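Long-range contacts in proton-dependent oligopeptide transporter family protein (Xanthomonas campestris, PDB 6EI3), which probably carries short peptides across the membrane in step with protons, as a major facilitator superfamily member of the POT family, captured in an auto-inhibited state: residues A[303-308]-A[477-482]; A[12-17]-A[177-182]; A[234-239]-A[253-258]; A[321-326]-A[393-398]. All blocks are in the same frame, centred on the assembly; numbering follows the deposited sequence.

Contact 1 (A[303-308]-A[477-482]); sequences FSLFDQ and FFFAAF. With 78M ((2S)-2,3-dihydroxypropyl(7Z)-pentadec-7-enoate), chain P.
Gln308 points its amide NE2 at the ring face of Phe479, and this polar-on-aromatic contact is the centre of the pairing. NE2 stands 3.4 Å above the plane of the Phe479 ring, over its centre, and the amide plane is turned 71° from the ring, so the nitrogen rather than the flat of the amide meets the pi face. A hydrogen bond fixes that nitrogen: Gln308 NE2 donates to Ser304 O at 2.8 Å, nearly straight (168°), approaching from above the carbonyl plane. Oxygen OE1 of the same amide is taken up by Thr312. Glutamine suits the place because its extended chain reaches back one turn to a backbone carbonyl while still meeting a ring.

The apolar part belongs to Leu305, which slides past Phe479 in the opposite direction. Its CD1 rests 3.8 Å from Phe479 CB and 3.5 Å from Phe479 O, a methyl group fitted against the helix backbone. Beside it, Ser304 OG comes to the edge of the Phe482 ring, 3.9 Å from CE2; serine suits this helix face because its hydroxyl can also bond to Gly444 O of a neighbouring helix.

No hydrogen bond crosses between the segments. The end region of helix 281-306, together with Gln308, thus meets helix 471-495, with helix 430-456 touching Ser304 and Phe479, and helix 363-389 touching Leu305 and Gln308.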
# COMPACT_ATOMS: atom_id res chain seq x y z
N PHE A 303 -2.97 4.13 -5.91
CA PHE A 303 -1.89 3.22 -5.53
C PHE A 303 -1.31 2.47 -6.71
O PHE A 303 -0.12 2.16 -6.67
CB PHE A 303 -2.32 2.28 -4.40
CG PHE A 303 -2.43 3.04 -3.10
CD1 PHE A 303 -1.29 3.47 -2.43
CD2 PHE A 303 -3.67 3.33 -2.56
CE1 PHE A 303 -1.39 4.21 -1.25
CE2 PHE A 303 -3.78 4.06 -1.36
CZ PHE A 303 -2.63 4.52 -0.73
N SER A 304 -2.11 2.26 -7.80
CA SER A 304 -1.63 1.67 -9.05
C SER A 304 -0.54 2.57 -9.61
O SER A 304 0.48 2.09 -10.06
CB SER A 304 -2.75 1.60 -10.10
OG SER A 304 -3.81 0.81 -9.63
N LEU A 305 -0.78 3.87 -9.58
CA LEU A 305 0.14 4.88 -10.10
C LEU A 305 1.29 5.17 -9.14
O LEU A 305 2.43 5.36 -9.57
CB LEU A 305 -0.67 6.17 -10.39
CG LEU A 305 -1.31 6.25 -11.79
CD1 LEU A 305 -2.49 5.29 -11.96
CD2 LEU A 305 -1.79 7.65 -12.08
N PHE A 306 1.00 5.17 -7.84
CA PHE A 306 2.00 5.49 -6.84
C PHE A 306 3.10 4.42 -6.71
O PHE A 306 4.27 4.78 -6.70
CB PHE A 306 1.31 5.76 -5.48
CG PHE A 306 2.26 6.16 -4.38
CD1 PHE A 306 2.89 7.40 -4.39
CD2 PHE A 306 2.52 5.29 -3.32
CE1 PHE A 306 3.79 7.75 -3.38
CE2 PHE A 306 3.42 5.64 -2.31
CZ PHE A 306 4.05 6.87 -2.35
N ASP A 307 2.73 3.13 -6.61
CA ASP A 307 3.70 2.03 -6.40
C ASP A 307 4.60 1.74 -7.63
O ASP A 307 5.66 1.14 -7.48
CB ASP A 307 3.01 0.77 -5.88
CG ASP A 307 2.74 0.88 -4.37
OD1 ASP A 307 3.62 1.41 -3.64
OD2 ASP A 307 1.65 0.45 -3.92
N GLN A 308 4.22 2.24 -8.81
CA GLN A 308 5.02 2.09 -10.04
C GLN A 308 6.26 3.00 -10.09
O GLN A 308 7.07 2.86 -10.99
CB GLN A 308 4.14 2.26 -11.27
CG GLN A 308 3.25 1.06 -11.55
CD GLN A 308 2.52 1.27 -12.85
OE1 GLN A 308 3.07 1.07 -13.94
NE2 GLN A 308 1.30 1.79 -12.75
N PHE A 477 0.29 6.60 -20.51
CA PHE A 477 -0.93 7.36 -20.86
C PHE A 477 -2.19 6.65 -20.41
O PHE A 477 -3.12 7.30 -19.95
CB PHE A 477 -0.97 7.70 -22.36
CG PHE A 477 0.06 8.75 -22.72
CD1 PHE A 477 0.16 9.93 -21.98
CD2 PHE A 477 0.90 8.58 -23.81
CE1 PHE A 477 1.09 10.91 -22.32
CE2 PHE A 477 1.85 9.55 -24.14
CZ PHE A 477 1.94 10.71 -23.39
N PHE A 478 -2.19 5.31 -20.44
CA PHE A 478 -3.29 4.49 -19.93
C PHE A 478 -3.48 4.75 -18.42
O PHE A 478 -4.61 4.97 -17.99
CB PHE A 478 -3.04 2.99 -20.19
CG PHE A 478 -4.02 2.12 -19.44
CD1 PHE A 478 -5.32 1.94 -19.90
CD2 PHE A 478 -3.66 1.50 -18.24
CE1 PHE A 478 -6.24 1.16 -19.18
CE2 PHE A 478 -4.57 0.71 -17.53
CZ PHE A 478 -5.86 0.56 -17.99
N PHE A 479 -2.39 4.69 -17.62
CA PHE A 479 -2.51 4.93 -16.19
C PHE A 479 -2.98 6.34 -15.85
O PHE A 479 -3.79 6.48 -14.94
CB PHE A 479 -1.25 4.54 -15.42
CG PHE A 479 -1.20 3.03 -15.28
CD1 PHE A 479 -2.04 2.37 -14.39
CD2 PHE A 479 -0.29 2.27 -16.02
CE1 PHE A 479 -1.99 0.98 -14.26
CE2 PHE A 479 -0.23 0.88 -15.88
CZ PHE A 479 -1.09 0.24 -15.01
N ALA A 480 -2.53 7.37 -16.62
CA ALA A 480 -2.98 8.77 -16.48
C ALA A 480 -4.50 8.85 -16.68
O ALA A 480 -5.19 9.47 -15.87
CB ALA A 480 -2.29 9.65 -17.50
N ALA A 481 -5.01 8.21 -17.76
CA ALA A 481 -6.44 8.18 -18.09
C ALA A 481 -7.25 7.47 -16.99
O ALA A 481 -8.32 7.95 -16.62
CB ALA A 481 -6.66 7.48 -19.43
N PHE A 482 -6.71 6.34 -16.48
CA PHE A 482 -7.29 5.52 -15.41
C PHE A 482 -7.42 6.36 -14.12
O PHE A 482 -8.47 6.31 -13.48
CB PHE A 482 -6.44 4.25 -15.19
CG PHE A 482 -6.89 3.25 -14.14
CD1 PHE A 482 -8.23 2.93 -13.97
CD2 PHE A 482 -5.95 2.59 -13.35
CE1 PHE A 482 -8.63 1.98 -13.03
CE2 PHE A 482 -6.35 1.62 -12.41
CZ PHE A 482 -7.69 1.32 -12.26
C8 78M P . 0.73 11.52 -27.72
C9 78M P . -0.52 12.02 -27.06
C10 78M P . -1.25 10.93 -26.27
C11 78M P . -2.34 11.47 -25.36
C12 78M P . -3.03 10.42 -24.50
C13 78M P . -3.79 11.01 -23.32
C15 78M P . -5.23 10.60 -21.28
C14 78M P . -4.57 10.00 -22.50

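Contact 2 (A[12-17]-A[177-182]); sequences ACERFS and ILMFIA. With 78M ((2S)-2,3-dihydroxypropyl(7Z)-pentadec-7-enoate), chain D.
The ExxERF motif of POT transporters, linked in relatives to proton coupling, runs through segment 12-17 of helix 4-22, and here its Cys13 packs against Leu178 and Ala182 of the antiparallel helix 168-188. The short axes approach to 7.9 Å at 157°, a close approach made possible by small residues. Cys13 CB lies 3.6 Å from Ala182 CB and 3.3 Å from Leu178 O, so a beta carbon sits directly on the opposing backbone. Cys13 SG, anti to its own carbonyl carbon (chi1 -60°), reaches CG2 of Ile181 at 4.0 Å.

One turn along, Leu178 meets the Phe16 ring obliquely; Leu178 CD1 lies 3.3 Å from Phe16 CD1, a very short contact. The other methyl, Leu178 CD2, touches the end of a bound monoacylglycerol at 3.9 Å from its C15, so this one leucine spans the helix seam and the lipid-facing surface. On the inner flank Glu14 and Met179 run side by side, with Glu14 CG 3.7 Å from Met179 SD.

Between 12-17 and 177-182 there are only van der Waals contacts; just beyond them Ser17 OG crosses to bond Pro175 O of helix 168-188. Glu14 offers only its methylenes. Its carboxylate turns back to Arg15 in a side-on salt bridge, NE to OE1 and NH2 to OE2, and Tyr86 also bonds OE2. These bonds fix the buried carboxylate and hold it off the seam.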
# COMPACT_ATOMS: atom_id res chain seq x y z
N ALA A 12 13.15 2.07 13.07
CA ALA A 12 14.13 2.74 12.20
C ALA A 12 14.87 1.74 11.32
O ALA A 12 14.93 1.93 10.12
CB ALA A 12 15.11 3.55 13.03
N CYS A 13 15.40 0.65 11.93
CA CYS A 13 16.14 -0.36 11.16
C CYS A 13 15.27 -1.12 10.18
O CYS A 13 15.69 -1.28 9.03
CB CYS A 13 16.90 -1.31 12.08
SG CYS A 13 18.11 -0.48 13.13
N GLU A 14 14.04 -1.53 10.60
CA GLU A 14 13.13 -2.26 9.71
C GLU A 14 12.68 -1.41 8.52
O GLU A 14 12.61 -1.92 7.41
CB GLU A 14 11.91 -2.84 10.49
CG GLU A 14 10.94 -3.66 9.64
CD GLU A 14 9.94 -2.88 8.80
OE1 GLU A 14 9.60 -1.74 9.20
OE2 GLU A 14 9.51 -3.38 7.74
N ARG A 15 12.36 -0.13 8.73
CA ARG A 15 11.91 0.74 7.64
C ARG A 15 13.03 1.02 6.65
O ARG A 15 12.80 1.01 5.45
CB ARG A 15 11.27 2.06 8.17
CG ARG A 15 9.89 1.89 8.87
CD ARG A 15 8.71 1.63 7.93
NE ARG A 15 8.67 0.23 7.50
CZ ARG A 15 8.07 -0.24 6.42
NH1 ARG A 15 7.39 0.58 5.62
NH2 ARG A 15 8.14 -1.53 6.12
N PHE A 16 14.25 1.28 7.15
CA PHE A 16 15.39 1.54 6.27
C PHE A 16 15.63 0.28 5.41
O PHE A 16 15.83 0.38 4.20
CB PHE A 16 16.65 1.93 7.07
CG PHE A 16 17.82 2.36 6.20
CD1 PHE A 16 18.59 1.43 5.52
CD2 PHE A 16 18.16 3.70 6.08
CE1 PHE A 16 19.69 1.82 4.73
CE2 PHE A 16 19.25 4.10 5.29
CZ PHE A 16 20.00 3.16 4.62
N SER A 17 15.59 -0.89 6.06
CA SER A 17 15.78 -2.19 5.43
C SER A 17 14.74 -2.46 4.34
O SER A 17 15.09 -2.87 3.23
CB SER A 17 15.73 -3.28 6.50
OG SER A 17 15.82 -4.57 5.93
N ILE A 177 21.21 -7.21 7.15
CA ILE A 177 21.87 -6.98 8.46
C ILE A 177 21.05 -6.03 9.35
O ILE A 177 20.87 -6.29 10.54
CB ILE A 177 23.35 -6.52 8.28
CG1 ILE A 177 24.22 -7.68 7.72
CG2 ILE A 177 23.96 -5.93 9.57
CD1 ILE A 177 24.45 -9.00 8.68
N LEU A 178 20.49 -4.98 8.75
CA LEU A 178 19.65 -4.02 9.46
C LEU A 178 18.39 -4.65 10.01
O LEU A 178 17.96 -4.26 11.09
CB LEU A 178 19.32 -2.80 8.58
CG LEU A 178 20.46 -1.79 8.47
CD1 LEU A 178 20.20 -0.84 7.35
CD2 LEU A 178 20.62 -1.00 9.78
N MET A 179 17.83 -5.64 9.29
CA MET A 179 16.64 -6.38 9.73
C MET A 179 17.02 -7.30 10.88
O MET A 179 16.25 -7.44 11.82
CB MET A 179 16.03 -7.17 8.55
CG MET A 179 14.61 -7.64 8.82
SD MET A 179 13.49 -6.30 9.37
CE MET A 179 12.66 -7.13 10.72
N PHE A 180 18.22 -7.92 10.81
CA PHE A 180 18.70 -8.74 11.92
C PHE A 180 18.83 -7.85 13.16
O PHE A 180 18.38 -8.23 14.24
CB PHE A 180 20.04 -9.43 11.59
CG PHE A 180 20.69 -10.00 12.83
CD1 PHE A 180 20.31 -11.24 13.33
CD2 PHE A 180 21.63 -9.26 13.55
CE1 PHE A 180 20.89 -11.74 14.50
CE2 PHE A 180 22.18 -9.75 14.74
CZ PHE A 180 21.81 -10.99 15.20
N ILE A 181 19.41 -6.64 12.98
CA ILE A 181 19.59 -5.67 14.07
C ILE A 181 18.24 -5.19 14.58
O ILE A 181 18.09 -5.04 15.79
CB ILE A 181 20.50 -4.48 13.65
CG1 ILE A 181 21.97 -4.95 13.44
CG2 ILE A 181 20.40 -3.33 14.69
CD1 ILE A 181 22.88 -3.93 12.70
N ALA A 182 17.26 -4.94 13.67
CA ALA A 182 15.90 -4.51 14.05
C ALA A 182 15.26 -5.54 14.97
O ALA A 182 14.68 -5.17 15.99
CB ALA A 182 15.03 -4.33 12.80
O21 78M D . 32.67 -7.85 -2.99
C20 78M D . 32.67 -9.17 -2.46
C18 78M D . 31.54 -10.00 -3.03
O19 78M D . 30.41 -9.17 -3.33
C17 78M D . 31.12 -11.13 -2.12
O2 78M D . 30.79 -10.49 -0.86
C1 78M D . 29.84 -11.03 -0.09
O1 78M D . 29.11 -11.92 -0.44
C2 78M D . 29.83 -10.40 1.27
C3 78M D . 28.65 -9.48 1.52
C4 78M D . 28.72 -8.87 2.91
C5 78M D . 27.55 -8.01 3.32
C6 78M D . 27.70 -7.51 4.76
C7 78M D . 26.60 -6.59 5.18
C8 78M D . 26.71 -5.47 5.87
C9 78M D . 27.97 -4.82 6.36
C10 78M D . 28.15 -3.41 5.80
C11 78M D . 27.82 -2.28 6.77
C12 78M D . 26.35 -2.13 7.14
C13 78M D . 26.08 -1.02 8.16
C15 78M D . 24.38 -1.87 9.82
C14 78M D . 24.65 -0.93 8.66

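Contact 3 (A[234-239]-A[253-258]); sequences LLALAC and CMALVL
Leu235 opens the contact by touching Leu258 with the root of its side chain: Leu235 CB lies 3.8 Å from Leu258 CD1. Leu258 CD1 is also 3.6 Å from Leu235 O, and so leans on backbone as well as side chain. Leucine suits both positions, since the two residues lie at the margin, Leu235 on the surface, where branched apolar groups can cover the seam.

Next comes Ala236, whose CA is only 3.9 Å from the CA of Ala255. Such an approach depends on residues with nothing beyond CB. The two methyls, Ala236 CB and Ala255 CB, meet at 3.8 Å, and Ala255 CB also lies 3.4 Å from Ala236 O, so each helix brings a methyl close to the other's backbone.

One turn further, Cys239 points its CB toward the partner helix. Its chi1 of -74° sets SG anti to the carbonyl carbon, and from there the sulfur reaches Leu258 CD1 at 3.5 Å and Met254 CB at 3.9 Å. A compact, polarisable thiol fills the position between these two apolar groups, while its CB faces the methyl of Ala255.

No hydrogen bond crosses the interface. On its other side, helix 248-270 rests on helix 430-456 through Cys253, Leu256 and Val257. With axes 8.1 Å apart and running at 174°, helices 224-239 and 248-270 form an antiparallel hairpin with alanines at its closest point, joined by a connection that holds helix 243-246. Their place in the chain is consistent with the pair of extra helices that bacterial POT proteins carry between their two six-helix bundles.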
# COMPACT_ATOMS: atom_id res chain seq x y z
N LEU A 234 -18.46 -18.26 -4.62
CA LEU A 234 -18.38 -19.19 -5.75
C LEU A 234 -17.56 -18.63 -6.90
O LEU A 234 -16.77 -19.38 -7.49
CB LEU A 234 -19.79 -19.59 -6.23
CG LEU A 234 -20.36 -20.91 -5.70
CD1 LEU A 234 -20.36 -20.97 -4.16
CD2 LEU A 234 -21.78 -21.10 -6.19
N LEU A 235 -17.72 -17.32 -7.20
CA LEU A 235 -16.94 -16.64 -8.24
C LEU A 235 -15.48 -16.50 -7.80
O LEU A 235 -14.59 -16.61 -8.65
CB LEU A 235 -17.53 -15.26 -8.58
CG LEU A 235 -18.87 -15.24 -9.34
CD1 LEU A 235 -19.54 -13.87 -9.23
CD2 LEU A 235 -18.69 -15.65 -10.81
N ALA A 236 -15.23 -16.31 -6.48
CA ALA A 236 -13.89 -16.23 -5.89
C ALA A 236 -13.19 -17.59 -6.06
O ALA A 236 -12.01 -17.62 -6.41
CB ALA A 236 -13.97 -15.87 -4.42
N LEU A 237 -13.93 -18.70 -5.84
CA LEU A 237 -13.39 -20.06 -5.99
C LEU A 237 -13.08 -20.37 -7.46
O LEU A 237 -12.04 -20.96 -7.74
CB LEU A 237 -14.35 -21.10 -5.41
CG LEU A 237 -14.31 -21.27 -3.88
CD1 LEU A 237 -15.59 -21.92 -3.37
CD2 LEU A 237 -13.09 -22.10 -3.45
N ALA A 238 -13.94 -19.89 -8.39
CA ALA A 238 -13.77 -20.06 -9.84
C ALA A 238 -12.48 -19.40 -10.35
O ALA A 238 -11.88 -19.91 -11.30
CB ALA A 238 -14.98 -19.52 -10.60
N CYS A 239 -12.04 -18.29 -9.68
CA CYS A 239 -10.80 -17.56 -9.98
C CYS A 239 -9.59 -18.46 -9.87
O CYS A 239 -8.70 -18.36 -10.71
CB CYS A 239 -10.65 -16.32 -9.11
SG CYS A 239 -11.74 -14.96 -9.57
N CYS A 253 -6.01 -12.40 -5.76
CA CYS A 253 -6.43 -11.00 -5.65
C CYS A 253 -7.78 -10.74 -6.23
O CYS A 253 -8.51 -9.95 -5.66
CB CYS A 253 -5.40 -10.06 -6.26
SG CYS A 253 -3.93 -9.88 -5.25
N MET A 254 -8.09 -11.32 -7.41
CA MET A 254 -9.39 -11.15 -8.06
C MET A 254 -10.45 -11.76 -7.15
O MET A 254 -11.52 -11.16 -6.98
CB MET A 254 -9.42 -11.81 -9.44
CG MET A 254 -8.57 -11.10 -10.47
SD MET A 254 -8.61 -11.94 -12.07
CE MET A 254 -10.04 -11.17 -12.80
N ALA A 255 -10.13 -12.91 -6.51
CA ALA A 255 -11.00 -13.60 -5.56
C ALA A 255 -11.26 -12.67 -4.36
O ALA A 255 -12.41 -12.51 -3.96
CB ALA A 255 -10.37 -14.91 -5.12
N LEU A 256 -10.20 -12.00 -3.85
CA LEU A 256 -10.31 -11.03 -2.75
C LEU A 256 -11.27 -9.89 -3.11
O LEU A 256 -12.18 -9.61 -2.33
CB LEU A 256 -8.93 -10.52 -2.30
CG LEU A 256 -8.88 -9.33 -1.30
CD1 LEU A 256 -9.32 -9.75 0.13
CD2 LEU A 256 -7.49 -8.70 -1.28
N VAL A 257 -11.12 -9.28 -4.30
CA VAL A 257 -11.98 -8.20 -4.81
C VAL A 257 -13.44 -8.66 -4.91
O VAL A 257 -14.35 -7.90 -4.54
CB VAL A 257 -11.44 -7.62 -6.14
CG1 VAL A 257 -12.45 -6.66 -6.79
CG2 VAL A 257 -10.09 -6.93 -5.92
N LEU A 258 -13.66 -9.89 -5.40
CA LEU A 258 -15.00 -10.48 -5.50
C LEU A 258 -15.61 -10.66 -4.13
O LEU A 258 -16.76 -10.24 -3.93
CB LEU A 258 -14.97 -11.82 -6.27
CG LEU A 258 -14.82 -11.71 -7.80
CD1 LEU A 258 -14.45 -13.04 -8.40
CD2 LEU A 258 -16.11 -11.19 -8.46

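Contact 4 (A[321-326]-A[393-398]); sequences RMPAWF and PMHIAW. With 78M ((2S)-2,3-dihydroxypropyl(7Z)-pentadec-7-enoate), chain K; 78M ((2S)-2,3-dihydroxypropyl(7Z)-pentadec-7-enoate), chain E; 78M ((2S)-2,3-dihydroxypropyl(7Z)-pentadec-7-enoate), chain M.
Arg321 and His395 form the tight part of this loop-to-loop contact, their backbones bridged with CA atoms 4.3 Å apart. Arg321 N donates to Met394 O at 2.8 Å, and Ile396 N returns a bond of the same length to Arg321 O, the second lying in the carbonyl plane (N-H...O 166°). Arg321 O also stands 3.6 Å above the centre of the His395 imidazole. That ring is held in turn by Ala397 N, which donates to ND1 close to the ring plane, and this bond implies that ND1 acts as acceptor.

Next to the bridge the packing is apolar. Met322 has CG between its backbone N and carbonyl carbon (chi1 71°), and its terminal CE reaches Ile396 CD1 at 3.8 Å. Ile396 CG2 meets Phe326 CE2 obliquely at 4.0 Å. A flexible methionine and a branched isoleucine suit the irregular surfaces of two loops.

The outer side is looser. Arg321 is exposed; it lies alongside Pro393, with Arg321 CD 3.8 Å from Pro393 CB. Its guanidinium crosses His395 with planes 73° apart. Bound monoacylglycerols touch Phe326, His395, Trp325 and Trp398. One puts C5 over the centre of the Phe326 ring and its O21 over the His395 face opposite Arg321 O, while the headgroup of another lies over Trp325.

Pro323 to Phe326 make a type I turn, closed by Phe326 N to Pro323 O. A single beta bridge beside such a turn thus ties together two interhelical loops, those preceding helices 334-357 and 400-424, with bound monoacylglycerol molecules against it.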
# COMPACT_ATOMS: atom_id res chain seq x y z
N ARG A 321 19.67 10.17 -19.50
CA ARG A 321 21.06 10.63 -19.29
C ARG A 321 21.31 10.95 -17.82
O ARG A 321 20.45 11.51 -17.15
CB ARG A 321 21.38 11.88 -20.12
CG ARG A 321 21.25 11.75 -21.63
CD ARG A 321 21.94 12.92 -22.33
NE ARG A 321 21.31 14.22 -22.05
CZ ARG A 321 21.82 15.16 -21.26
NH1 ARG A 321 22.98 14.95 -20.63
NH2 ARG A 321 21.18 16.31 -21.07
N MET A 322 22.49 10.61 -17.33
CA MET A 322 22.88 10.84 -15.94
C MET A 322 24.40 10.75 -15.81
O MET A 322 25.03 10.11 -16.65
CB MET A 322 22.19 9.81 -15.01
CG MET A 322 22.73 8.38 -15.14
SD MET A 322 21.72 7.21 -14.23
CE MET A 322 20.35 7.09 -15.31
N PRO A 323 25.02 11.33 -14.75
CA PRO A 323 26.48 11.16 -14.59
C PRO A 323 26.82 9.74 -14.17
O PRO A 323 25.97 9.04 -13.58
CB PRO A 323 26.85 12.18 -13.51
CG PRO A 323 25.61 12.47 -12.79
CD PRO A 323 24.44 12.13 -13.65
N ALA A 324 28.04 9.29 -14.49
CA ALA A 324 28.55 7.93 -14.20
C ALA A 324 28.32 7.48 -12.76
O ALA A 324 28.01 6.31 -12.55
CB ALA A 324 30.04 7.84 -14.55
N TRP A 325 28.39 8.40 -11.80
CA TRP A 325 28.20 8.12 -10.38
C TRP A 325 26.74 7.89 -9.98
O TRP A 325 26.50 7.28 -8.94
CB TRP A 325 28.83 9.23 -9.52
CG TRP A 325 28.25 10.60 -9.70
CD1 TRP A 325 28.74 11.59 -10.50
CD2 TRP A 325 27.14 11.17 -8.99
NE1 TRP A 325 27.99 12.73 -10.34
CE2 TRP A 325 26.98 12.49 -9.45
CE3 TRP A 325 26.24 10.67 -8.04
CZ2 TRP A 325 25.96 13.33 -8.98
CZ3 TRP A 325 25.24 11.51 -7.56
CH2 TRP A 325 25.09 12.81 -8.05
N PHE A 326 25.77 8.39 -10.76
CA PHE A 326 24.33 8.28 -10.44
C PHE A 326 23.70 7.00 -10.97
O PHE A 326 24.19 6.42 -11.94
CB PHE A 326 23.58 9.51 -11.00
CG PHE A 326 22.25 9.81 -10.35
CD1 PHE A 326 22.19 10.50 -9.14
CD2 PHE A 326 21.06 9.45 -10.97
CE1 PHE A 326 20.95 10.78 -8.54
CE2 PHE A 326 19.83 9.72 -10.37
CZ PHE A 326 19.78 10.40 -9.17
N PRO A 393 17.55 12.99 -26.40
CA PRO A 393 18.24 12.63 -25.15
C PRO A 393 17.60 13.34 -23.96
O PRO A 393 17.42 14.56 -23.98
CB PRO A 393 19.70 13.03 -25.41
CG PRO A 393 19.63 14.07 -26.47
CD PRO A 393 18.36 13.89 -27.25
N MET A 394 17.13 12.57 -22.97
CA MET A 394 16.45 13.15 -21.81
C MET A 394 17.23 12.90 -20.54
O MET A 394 17.51 11.75 -20.23
CB MET A 394 15.00 12.65 -21.70
CG MET A 394 14.11 13.08 -22.87
SD MET A 394 13.81 14.86 -22.94
CE MET A 394 12.42 14.99 -21.82
N HIS A 395 17.61 13.98 -19.83
CA HIS A 395 18.36 13.85 -18.59
C HIS A 395 17.39 13.33 -17.53
O HIS A 395 16.22 13.70 -17.54
CB HIS A 395 18.95 15.20 -18.16
CG HIS A 395 19.99 15.11 -17.08
ND1 HIS A 395 19.63 14.96 -15.75
CD2 HIS A 395 21.34 15.15 -17.17
CE1 HIS A 395 20.77 14.90 -15.07
NE2 HIS A 395 21.83 15.02 -15.88
N ILE A 396 17.87 12.45 -16.64
CA ILE A 396 17.03 11.87 -15.58
C ILE A 396 16.39 12.94 -14.66
O ILE A 396 15.34 12.67 -14.08
CB ILE A 396 17.80 10.77 -14.80
CG1 ILE A 396 16.80 9.89 -13.99
CG2 ILE A 396 18.93 11.38 -13.92
CD1 ILE A 396 17.34 8.54 -13.59
N ALA A 397 16.98 14.15 -14.56
CA ALA A 397 16.43 15.26 -13.75
C ALA A 397 15.01 15.62 -14.21
O ALA A 397 14.25 16.18 -13.43
CB ALA A 397 17.34 16.49 -13.82
N TRP A 398 14.63 15.26 -15.45
CA TRP A 398 13.25 15.47 -15.94
C TRP A 398 12.24 14.70 -15.08
O TRP A 398 11.09 15.13 -14.99
CB TRP A 398 13.10 15.03 -17.40
CG TRP A 398 13.37 16.12 -18.39
CD1 TRP A 398 14.45 16.23 -19.20
CD2 TRP A 398 12.55 17.27 -18.63
NE1 TRP A 398 14.33 17.35 -19.99
CE2 TRP A 398 13.19 18.02 -19.65
CE3 TRP A 398 11.36 17.76 -18.06
CZ2 TRP A 398 12.66 19.23 -20.13
CZ3 TRP A 398 10.83 18.94 -18.56
CH2 TRP A 398 11.47 19.66 -19.58
O21 78M K . 20.54 18.85 -16.04
C20 78M K . 21.63 19.31 -15.25
C18 78M K . 21.66 18.61 -13.91
O19 78M K . 20.44 18.87 -13.20
C17 78M K . 22.85 19.01 -13.07
O2 78M K . 22.86 18.01 -12.02
C1 78M K . 23.94 17.23 -11.88
O1 78M K . 24.99 17.42 -12.42
C2 78M K . 23.63 16.06 -10.99
C3 78M K . 22.87 14.98 -11.74
C4 78M K . 22.29 13.91 -10.82
C5 78M K . 21.03 13.26 -11.37
C6 78M K . 19.77 14.14 -11.32
C7 78M K . 19.33 14.36 -9.91
C8 78M K . 18.15 14.76 -9.49
C9 78M K . 17.76 14.94 -8.06
C10 78M K . 17.30 13.63 -7.42
C11 78M K . 18.38 12.84 -6.67
C12 78M K . 18.65 13.29 -5.25
C13 78M K . 17.49 13.11 -4.29
C15 78M K . 16.50 13.60 -2.03
C14 78M K . 17.68 13.80 -2.95
O21 78M E . 19.59 19.18 -18.85
C20 78M E . 18.18 19.11 -19.03
C18 78M E . 17.44 19.65 -17.83
O19 78M E . 17.89 18.98 -16.65
C17 78M E . 15.95 19.48 -17.96
O2 78M E . 15.28 20.21 -16.89
C1 78M E . 14.84 19.52 -15.83
O1 78M E . 15.23 18.42 -15.53
C2 78M E . 13.79 20.28 -15.07
C3 78M E . 12.63 19.40 -14.61
C4 78M E . 11.41 20.16 -14.14
C5 78M E . 11.43 20.59 -12.67
C6 78M E . 10.05 20.96 -12.13
C7 78M E . 10.09 21.58 -10.77
C8 78M E . 9.43 21.18 -9.70
C9 78M E . 9.47 21.81 -8.34
C10 78M E . 10.54 21.24 -7.39
C11 78M E . 11.96 21.78 -7.59
C12 78M E . 12.27 23.07 -6.84
C13 78M E . 13.75 23.44 -6.85
C15 78M E . 15.60 24.91 -5.93
C14 78M E . 14.11 24.65 -5.99
O21 78M M . 33.81 12.65 -6.97
C20 78M M . 33.24 11.35 -6.88
C18 78M M . 32.16 11.15 -7.91
O19 78M M . 32.67 11.48 -9.21
C17 78M M . 30.92 11.97 -7.62
O2 78M M . 30.18 11.18 -6.66
C1 78M M . 29.16 11.75 -6.01
O1 78M M . 28.86 12.92 -6.12
C2 78M M . 28.41 10.74 -5.19
C3 78M M . 27.70 11.30 -3.96
C4 78M M . 26.45 10.51 -3.62
C5 78M M . 26.09 10.49 -2.14
C6 78M M . 24.70 9.92 -1.85
C7 78M M . 24.41 9.72 -0.38
C8 78M M . 24.09 10.63 0.54
C9 78M M . 23.93 12.12 0.34
C10 78M M . 22.76 12.73 1.12
C11 78M M . 22.12 13.91 0.41
C12 78M M . 20.86 14.45 1.08
C13 78M M . 19.83 15.08 0.14
C15 78M M . 19.20 16.96 -1.44
C14 78M M . 20.22 16.43 -0.46

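Along the chain, contact 2 closes first, contact 3 follows, and contact 1 then spans a long segment that contains contact 4. Contacts 2 and 3 lie on opposite sides of the chain's centre, their centres 35 Å apart, and contacts 3 and 4 are the most distant pair at 44 Å. Contact 1 is the most central, about 14 Å from the middle of the chain, and its centre lies 23 Å from that of contact 3, whose helix 248-270 precedes helix 281-306. No two contacts touch. Contact 2 belongs to the N-terminal bundle, contact 3 to the helices between the bundles, and contacts 1 and 4 to the C-terminal bundle and its loops.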